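Local coordinates for CTP:phosphocholine Cytidylyltransferase (Streptococcus pneumoniae, PDB 1JYK), which probably transfers the cytidylyl group of CTP to phosphocholine, giving CDP-choline, as a member of the nucleotidyl transferase family, at residues G36-P41 with E236-Q241; A49-N54 with Q241-L246. All blocks are in the same frame, centred on the assembly; numbering follows the deposited sequence.

Overall arrangement
Two contacts show how the C-terminal end of a nucleotidyltransferase chain packs back onto its N-terminal portion. Contact 1 (36-41 with 236-241) sets the family's glycine-rich signature loop, which in relatives binds the nucleotide, against the approach to helix 240-250. Contact 2 (49-54 with 241-246) carries on along the same helix to the small hairpin 52-53/56-57. Their centres are about 9 Å apart, and they lie about 16 and 17 Å from the centre of the chain. They share Gln-241 and also touch directly: Ile-237 CD1 of contact 1 lies 3.8 Å from Leu-246 CD2 of contact 2.

Contact 1. Residues G36-P41 with E236-Q241; sequences GTRLRP and EIDSVQ
One water joins Arg-38, Arg-40 and Val-240, giving a hydrogen to Arg-38 O at 2.6 Å and another to Arg-40 O at 2.8 Å. The water oxygen accepts from Val-240 N at 2.9 Å, an N-H in the first turn of helix 240-250 that has no earlier helical carbonyl to pair with. Segment 36-41 starts with the last three residues of the Gly-x-Gly-Thr-Arg signature of nucleotidyltransferases and runs on past it; the signature follows the first strand of the Rossmann-like domain and in relatives wraps the nucleotide phosphates. Here that loop meets the start of helix 240-250, with Ser-239 as N-cap, its OG bonded to the N of Asp-242.

Arg-38 lies lengthwise against the 237-238 backbone. With CG wedged between the backbone N and carbonyl carbon (chi1 73°) and the chain extended beyond it, the guanidinium passes over Asp-238, whose CA stands 3.3 Å above one face near the rim. Ile-237 O lies over the same face, 3.0 Å from Arg-38 NH2 but at an angle too poor for a hydrogen bond. The salt bridge from Arg-38 NE to Asp-238 OD1 is long, 3.5 Å, and the guanidinium and carboxylate planes are turned 46° apart. Its stronger partner is Asp-127, whose carboxylate forms a salt bridge with Arg-38 NH2, so the arginine is shared between two acids.

Leu-39 supplies one apolar contact. Its CD2 presses on the polypeptide itself, 3.3 Å from Ser-239 N, while also meeting the CG2 branch of Ile-237. A cis peptide bond before Pro-41 turns the chain beside the helix start, where the proline ring and Val-240 cross at about a right angle, Pro-41 CD lying 4.1 Å from Val-240 CG2.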
ATOM      1  N   GLY A  36       6.974   3.203 -11.497  1.00 20.71           N
ATOM      2  CA  GLY A  36       7.265   4.470 -10.839  1.00 19.96           C
ATOM      3  C   GLY A  36       7.700   5.553 -11.811  1.00 21.22           C
ATOM      4  O   GLY A  36       8.516   6.416 -11.482  1.00 20.74           O
ATOM      5  N   THR A  37       7.144   5.507 -13.018  1.00 21.97           N
ATOM      6  CA  THR A  37       7.459   6.471 -14.070  1.00 23.46           C
ATOM      7  C   THR A  37       7.395   7.932 -13.628  1.00 23.81           C
ATOM      8  O   THR A  37       8.248   8.740 -14.012  1.00 23.82           O
ATOM      9  CB  THR A  37       6.506   6.289 -15.260  1.00 24.89           C
ATOM     10  OG1 THR A  37       6.567   4.929 -15.707  1.00 26.44           O
ATOM     11  CG2 THR A  37       6.889   7.218 -16.399  1.00 25.39           C
ATOM     12  N   ARG A  38       6.387   8.269 -12.829  1.00 23.96           N
ATOM     13  CA  ARG A  38       6.211   9.640 -12.350  1.00 25.25           C
ATOM     14  C   ARG A  38       7.372  10.141 -11.478  1.00 24.48           C
ATOM     15  O   ARG A  38       7.510  11.348 -11.254  1.00 23.66           O
ATOM     16  CB  ARG A  38       4.899   9.753 -11.563  1.00 27.60           C
ATOM     17  CG  ARG A  38       4.959   9.097 -10.191  1.00 32.41           C
ATOM     18  CD  ARG A  38       3.745   9.426  -9.329  1.00 37.41           C
ATOM     19  NE  ARG A  38       3.722   8.773  -8.010  1.00 44.05           N
ATOM     20  CZ  ARG A  38       4.647   7.939  -7.517  1.00 47.85           C
ATOM     21  NH1 ARG A  38       5.729   7.606  -8.212  1.00 50.09           N
ATOM     22  NH2 ARG A  38       4.482   7.429  -6.303  1.00 48.14           N
ATOM     23  N   LEU A  39       8.206   9.225 -10.993  1.00 22.90           N
ATOM     24  CA  LEU A  39       9.320   9.619 -10.144  1.00 22.27           C
ATOM     25  C   LEU A  39      10.599   9.877 -10.918  1.00 23.23           C
ATOM     26  O   LEU A  39      11.644  10.130 -10.322  1.00 22.11           O
ATOM     27  CB  LEU A  39       9.575   8.555  -9.077  1.00 22.62           C
ATOM     28  CG  LEU A  39       8.438   8.322  -8.084  1.00 23.27           C
ATOM     29  CD1 LEU A  39       8.865   7.290  -7.056  1.00 23.62           C
ATOM     30  CD2 LEU A  39       8.070   9.630  -7.407  1.00 23.00           C
ATOM     31  N   ARG A  40      10.523   9.817 -12.243  1.00 24.54           N
ATOM     32  CA  ARG A  40      11.700  10.060 -13.077  1.00 26.86           C
ATOM     33  C   ARG A  40      12.407  11.344 -12.632  1.00 25.05           C
ATOM     34  O   ARG A  40      11.756  12.326 -12.272  1.00 25.77           O
ATOM     35  CB  ARG A  40      11.288  10.160 -14.550  1.00 30.81           C
ATOM     36  CG  ARG A  40      11.594  11.502 -15.225  1.00 39.28           C
ATOM     37  CD  ARG A  40      13.010  11.543 -15.835  1.00 43.28           C
ATOM     38  NE  ARG A  40      13.440  10.251 -16.376  1.00 48.87           N
ATOM     39  CZ  ARG A  40      14.667   9.982 -16.823  1.00 49.54           C
ATOM     40  NH1 ARG A  40      15.610  10.911 -16.802  1.00 51.08           N
ATOM     41  NH2 ARG A  40      14.951   8.778 -17.296  1.00 49.81           N
ATOM     42  N   PRO A  41      13.753  11.369 -12.666  1.00 23.42           N
ATOM     43  CA  PRO A  41      14.733  10.344 -13.062  1.00 22.05           C
ATOM     44  C   PRO A  41      15.102   9.296 -11.998  1.00 20.71           C
ATOM     45  O   PRO A  41      15.950   8.437 -12.240  1.00 19.82           O
ATOM     46  CB  PRO A  41      15.952  11.174 -13.430  1.00 22.23           C
ATOM     47  CG  PRO A  41      15.907  12.283 -12.404  1.00 22.09           C
ATOM     48  CD  PRO A  41      14.430  12.615 -12.251  1.00 22.48           C
ATOM     49  N   GLU A 236       4.121  11.253   1.163  1.00 23.42           N
ATOM     50  CA  GLU A 236       4.014  10.722  -0.189  1.00 24.02           C
ATOM     51  C   GLU A 236       5.107  11.220  -1.110  1.00 22.25           C
ATOM     52  O   GLU A 236       5.405  12.412  -1.142  1.00 24.16           O
ATOM     53  CB  GLU A 236       2.668  11.107  -0.803  1.00 27.03           C
ATOM     54  CG  GLU A 236       1.477  10.792   0.065  1.00 34.14           C
ATOM     55  CD  GLU A 236       1.279  11.794   1.193  1.00 38.51           C
ATOM     56  OE1 GLU A 236       2.080  12.754   1.312  1.00 38.43           O
ATOM     57  OE2 GLU A 236       0.309  11.613   1.964  1.00 42.50           O
ATOM     58  N   ILE A 237       5.707  10.302  -1.855  1.00 21.08           N
ATOM     59  CA  ILE A 237       6.739  10.669  -2.813  1.00 20.78           C
ATOM     60  C   ILE A 237       6.106  10.422  -4.179  1.00 21.41           C
ATOM     61  O   ILE A 237       6.151   9.313  -4.708  1.00 21.24           O
ATOM     62  CB  ILE A 237       8.009   9.810  -2.637  1.00 19.84           C
ATOM     63  CG1 ILE A 237       8.468   9.875  -1.176  1.00 19.52           C
ATOM     64  CG2 ILE A 237       9.115  10.318  -3.559  1.00 19.34           C
ATOM     65  CD1 ILE A 237       9.833   9.295  -0.921  1.00 18.96           C
ATOM     66  N   ASP A 238       5.493  11.466  -4.728  1.00 21.83           N
ATOM     67  CA  ASP A 238       4.809  11.370  -6.009  1.00 23.22           C
ATOM     68  C   ASP A 238       5.597  11.963  -7.163  1.00 21.97           C
ATOM     69  O   ASP A 238       5.175  11.862  -8.314  1.00 21.87           O
ATOM     70  CB  ASP A 238       3.449  12.078  -5.935  1.00 27.19           C
ATOM     71  CG  ASP A 238       2.451  11.344  -5.057  1.00 31.35           C
ATOM     72  OD1 ASP A 238       2.548  10.102  -4.958  1.00 33.55           O
ATOM     73  OD2 ASP A 238       1.570  12.011  -4.465  1.00 31.63           O
ATOM     74  N   SER A 239       6.726  12.592  -6.859  1.00 21.05           N
ATOM     75  CA  SER A 239       7.562  13.209  -7.885  1.00 20.09           C
ATOM     76  C   SER A 239       8.970  13.347  -7.340  1.00 19.66           C
ATOM     77  O   SER A 239       9.176  13.217  -6.134  1.00 20.18           O
ATOM     78  CB  SER A 239       7.028  14.597  -8.227  1.00 19.87           C
ATOM     79  OG  SER A 239       7.183  15.477  -7.125  1.00 18.97           O
ATOM     80  N   VAL A 240       9.940  13.612  -8.211  1.00 18.73           N
ATOM     81  CA  VAL A 240      11.310  13.776  -7.736  1.00 19.26           C
ATOM     82  C   VAL A 240      11.350  15.043  -6.872  1.00 19.10           C
ATOM     83  O   VAL A 240      12.203  15.196  -6.006  1.00 19.32           O
ATOM     84  CB  VAL A 240      12.321  13.874  -8.911  1.00 17.97           C
ATOM     85  CG1 VAL A 240      12.083  15.136  -9.712  1.00 18.97           C
ATOM     86  CG2 VAL A 240      13.740  13.845  -8.375  1.00 19.22           C
ATOM     87  N   GLN A 241      10.396  15.942  -7.100  1.00 20.26           N
ATOM     88  CA  GLN A 241      10.316  17.173  -6.323  1.00 20.68           C
ATOM     89  C   GLN A 241       9.954  16.822  -4.882  1.00 19.49           C
ATOM     90  O   GLN A 241      10.518  17.384  -3.939  1.00 18.93           O
ATOM     91  CB  GLN A 241       9.260  18.104  -6.911  1.00 24.11           C
ATOM     92  CG  GLN A 241       9.757  18.917  -8.100  1.00 28.69           C
ATOM     93  CD  GLN A 241       9.875  18.098  -9.381  1.00 30.49           C
ATOM     94  OE1 GLN A 241       9.109  17.155  -9.612  1.00 29.51           O
ATOM     95  NE2 GLN A 241      10.841  18.461 -10.224  1.00 31.46           N
TER
HETATM   96  O   HOH W   1       9.389  13.198 -11.051  1.00 25.77           O

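Contact 2. Residues A49-N54 with Q241-L246; sequences ALVQVN and QDYRKL
Val-51 meets Tyr-243 through a single methyl, CG1, which lies 3.7 Å from Tyr-243 CE1. That branch stands anti to the backbone N (chi1 159°) and approaches the ring obliquely, touching the CD1-CE1 side. The setting is a beta-hairpin, 52-53 with 56-57, packed on the C-terminal helix 240-250, an arrangement that joins the hairpin near the N-terminal end to the last helix of the chain.

Gln-52 contributes its backbone, since its side chain starts off away from the helix. Its carbonyl oxygen sits at the edge of the tyrosine ring and in its plane, 3.2 Å from Tyr-243 CE1. Tyr-243 OH lies 3.1 Å from the same Gln-52 O, but this hydrogen bond is not settled, because the hydroxyl proton could go to another acceptor nearby. Tyr-243 spans the gap because its CG lies anti to the backbone N (chi1 166°), which throws the ring off the helix and brings its far end against the strand.

Val-53 follows, its CG1 lying 4.0 Å from Tyr-243 CE1. Beyond the pair of segments its side chain also packs on Leu-58 and Leu-250, while its carbonyl takes a hydrogen bond from Tyr-61. Asn-54 N then bonds to Glu-247, tying the turn of the hairpin to the helix. Leu-246, which also touches Tyr-235 and Phe-131, completes the apolar patch by placing CD2 4.0 Å from Val-53 CG1.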
ATOM      1  N   ALA A  49      10.765   1.461  -4.783  1.00 14.73           N
ATOM      2  CA  ALA A  49      10.831   0.972  -3.403  1.00 15.15           C
ATOM      3  C   ALA A  49      12.259   1.020  -2.869  1.00 14.52           C
ATOM      4  O   ALA A  49      12.479   1.019  -1.652  1.00 13.74           O
ATOM      5  CB  ALA A  49      10.295  -0.460  -3.313  1.00 13.13           C
ATOM      6  N   LEU A  50      13.226   1.067  -3.779  1.00 13.99           N
ATOM      7  CA  LEU A  50      14.630   1.087  -3.382  1.00 15.35           C
ATOM      8  C   LEU A  50      15.317   2.450  -3.538  1.00 15.79           C
ATOM      9  O   LEU A  50      16.535   2.566  -3.373  1.00 14.12           O
ATOM     10  CB  LEU A  50      15.396  -0.003  -4.140  1.00 15.50           C
ATOM     11  CG  LEU A  50      14.909  -1.435  -3.855  1.00 15.23           C
ATOM     12  CD1 LEU A  50      15.791  -2.418  -4.608  1.00 16.73           C
ATOM     13  CD2 LEU A  50      14.941  -1.739  -2.358  1.00 15.38           C
ATOM     14  N   VAL A  51      14.539   3.479  -3.858  1.00 15.18           N
ATOM     15  CA  VAL A  51      15.090   4.823  -3.972  1.00 14.79           C
ATOM     16  C   VAL A  51      15.534   5.156  -2.541  1.00 15.63           C
ATOM     17  O   VAL A  51      14.817   4.872  -1.577  1.00 15.13           O
ATOM     18  CB  VAL A  51      14.012   5.828  -4.467  1.00 14.83           C
ATOM     19  CG1 VAL A  51      14.402   7.253  -4.106  1.00 13.43           C
ATOM     20  CG2 VAL A  51      13.859   5.706  -5.974  1.00 12.99           C
ATOM     21  N   GLN A  52      16.715   5.739  -2.394  1.00 16.30           N
ATOM     22  CA  GLN A  52      17.219   6.047  -1.061  1.00 17.83           C
ATOM     23  C   GLN A  52      16.940   7.455  -0.544  1.00 18.46           C
ATOM     24  O   GLN A  52      17.153   8.443  -1.242  1.00 18.23           O
ATOM     25  CB  GLN A  52      18.725   5.784  -1.010  1.00 18.96           C
ATOM     26  CG  GLN A  52      19.120   4.445  -1.598  1.00 20.69           C
ATOM     27  CD  GLN A  52      20.584   4.128  -1.408  1.00 22.85           C
ATOM     28  OE1 GLN A  52      21.267   4.738  -0.585  1.00 25.56           O
ATOM     29  NE2 GLN A  52      21.078   3.161  -2.167  1.00 23.38           N
ATOM     30  N   VAL A  53      16.437   7.531   0.682  1.00 18.74           N
ATOM     31  CA  VAL A  53      16.179   8.810   1.325  1.00 20.43           C
ATOM     32  C   VAL A  53      17.038   8.743   2.575  1.00 20.11           C
ATOM     33  O   VAL A  53      17.030   7.744   3.299  1.00 18.10           O
ATOM     34  CB  VAL A  53      14.673   9.020   1.679  1.00 20.99           C
ATOM     35  CG1 VAL A  53      13.835   8.878   0.423  1.00 21.68           C
ATOM     36  CG2 VAL A  53      14.219   8.039   2.740  1.00 23.37           C
ATOM     37  N   ASN A  54      17.807   9.799   2.808  1.00 21.37           N
ATOM     38  CA  ASN A  54      18.711   9.828   3.946  1.00 22.67           C
ATOM     39  C   ASN A  54      19.603   8.594   3.860  1.00 22.30           C
ATOM     40  O   ASN A  54      19.854   7.919   4.863  1.00 23.38           O
ATOM     41  CB  ASN A  54      17.939   9.827   5.266  1.00 25.15           C
ATOM     42  CG  ASN A  54      18.737  10.435   6.406  1.00 27.31           C
ATOM     43  OD1 ASN A  54      19.708  11.154   6.185  1.00 29.03           O
ATOM     44  ND2 ASN A  54      18.326  10.144   7.634  1.00 29.55           N
ATOM     45  N   GLN A 241      10.396  15.942  -7.100  1.00 20.26           N
ATOM     46  CA  GLN A 241      10.316  17.173  -6.323  1.00 20.68           C
ATOM     47  C   GLN A 241       9.954  16.822  -4.882  1.00 19.49           C
ATOM     48  O   GLN A 241      10.518  17.384  -3.939  1.00 18.93           O
ATOM     49  CB  GLN A 241       9.260  18.104  -6.911  1.00 24.11           C
ATOM     50  CG  GLN A 241       9.757  18.917  -8.100  1.00 28.69           C
ATOM     51  CD  GLN A 241       9.875  18.098  -9.381  1.00 30.49           C
ATOM     52  OE1 GLN A 241       9.109  17.155  -9.612  1.00 29.51           O
ATOM     53  NE2 GLN A 241      10.841  18.461 -10.224  1.00 31.46           N
ATOM     54  N   ASP A 242       9.008  15.899  -4.719  1.00 18.01           N
ATOM     55  CA  ASP A 242       8.593  15.459  -3.389  1.00 18.68           C
ATOM     56  C   ASP A 242       9.813  14.848  -2.719  1.00 18.90           C
ATOM     57  O   ASP A 242      10.062  15.054  -1.533  1.00 18.54           O
ATOM     58  CB  ASP A 242       7.504  14.386  -3.478  1.00 19.86           C
ATOM     59  CG  ASP A 242       6.142  14.954  -3.817  1.00 22.12           C
ATOM     60  OD1 ASP A 242       5.967  16.186  -3.748  1.00 22.15           O
ATOM     61  OD2 ASP A 242       5.243  14.159  -4.156  1.00 22.41           O
ATOM     62  N   TYR A 243      10.564  14.081  -3.503  1.00 18.51           N
ATOM     63  CA  TYR A 243      11.767  13.412  -3.026  1.00 18.08           C
ATOM     64  C   TYR A 243      12.808  14.418  -2.543  1.00 18.02           C
ATOM     65  O   TYR A 243      13.393  14.266  -1.473  1.00 18.03           O
ATOM     66  CB  TYR A 243      12.350  12.558  -4.155  1.00 18.31           C
ATOM     67  CG  TYR A 243      13.757  12.095  -3.898  1.00 19.01           C
ATOM     68  CD1 TYR A 243      14.005  10.979  -3.103  1.00 20.05           C
ATOM     69  CD2 TYR A 243      14.843  12.784  -4.431  1.00 19.68           C
ATOM     70  CE1 TYR A 243      15.304  10.559  -2.842  1.00 20.77           C
ATOM     71  CE2 TYR A 243      16.145  12.373  -4.177  1.00 21.33           C
ATOM     72  CZ  TYR A 243      16.364  11.258  -3.381  1.00 21.60           C
ATOM     73  OH  TYR A 243      17.647  10.845  -3.125  1.00 26.51           O
ATOM     74  N   ARG A 244      13.046  15.447  -3.344  1.00 18.72           N
ATOM     75  CA  ARG A 244      14.024  16.464  -2.986  1.00 20.25           C
ATOM     76  C   ARG A 244      13.631  17.196  -1.701  1.00 20.61           C
ATOM     77  O   ARG A 244      14.473  17.465  -0.845  1.00 20.33           O
ATOM     78  CB  ARG A 244      14.184  17.451  -4.147  1.00 20.64           C
ATOM     79  CG  ARG A 244      15.020  16.884  -5.277  1.00 20.52           C
ATOM     80  CD  ARG A 244      14.796  17.601  -6.594  1.00 19.21           C
ATOM     81  NE  ARG A 244      15.469  16.905  -7.690  1.00 19.42           N
ATOM     82  CZ  ARG A 244      15.263  17.165  -8.980  1.00 22.53           C
ATOM     83  NH1 ARG A 244      14.394  18.110  -9.334  1.00 20.16           N
ATOM     84  NH2 ARG A 244      15.912  16.477  -9.914  1.00 19.75           N
ATOM     85  N   LYS A 245      12.349  17.513  -1.565  1.00 21.09           N
ATOM     86  CA  LYS A 245      11.871  18.204  -0.377  1.00 22.13           C
ATOM     87  C   LYS A 245      12.058  17.349   0.871  1.00 21.58           C
ATOM     88  O   LYS A 245      12.486  17.845   1.909  1.00 21.37           O
ATOM     89  CB  LYS A 245      10.399  18.579  -0.552  1.00 23.86           C
ATOM     90  CG  LYS A 245      10.212  19.810  -1.421  1.00 28.40           C
ATOM     91  CD  LYS A 245       8.789  19.965  -1.919  1.00 33.10           C
ATOM     92  CE  LYS A 245       8.683  21.170  -2.844  1.00 36.49           C
ATOM     93  NZ  LYS A 245       7.271  21.551  -3.124  1.00 40.03           N
ATOM     94  N   LEU A 246      11.741  16.060   0.765  1.00 20.74           N
ATOM     95  CA  LEU A 246      11.883  15.143   1.892  1.00 20.38           C
ATOM     96  C   LEU A 246      13.340  15.031   2.322  1.00 21.19           C
ATOM     97  O   LEU A 246      13.645  14.990   3.512  1.00 20.39           O
ATOM     98  CB  LEU A 246      11.367  13.748   1.523  1.00 19.91           C
ATOM     99  CG  LEU A 246      11.609  12.654   2.570  1.00 20.08           C
ATOM    100  CD1 LEU A 246      10.896  13.018   3.872  1.00 19.98           C
ATOM    101  CD2 LEU A 246      11.104  11.315   2.041  1.00 19.99           C
TER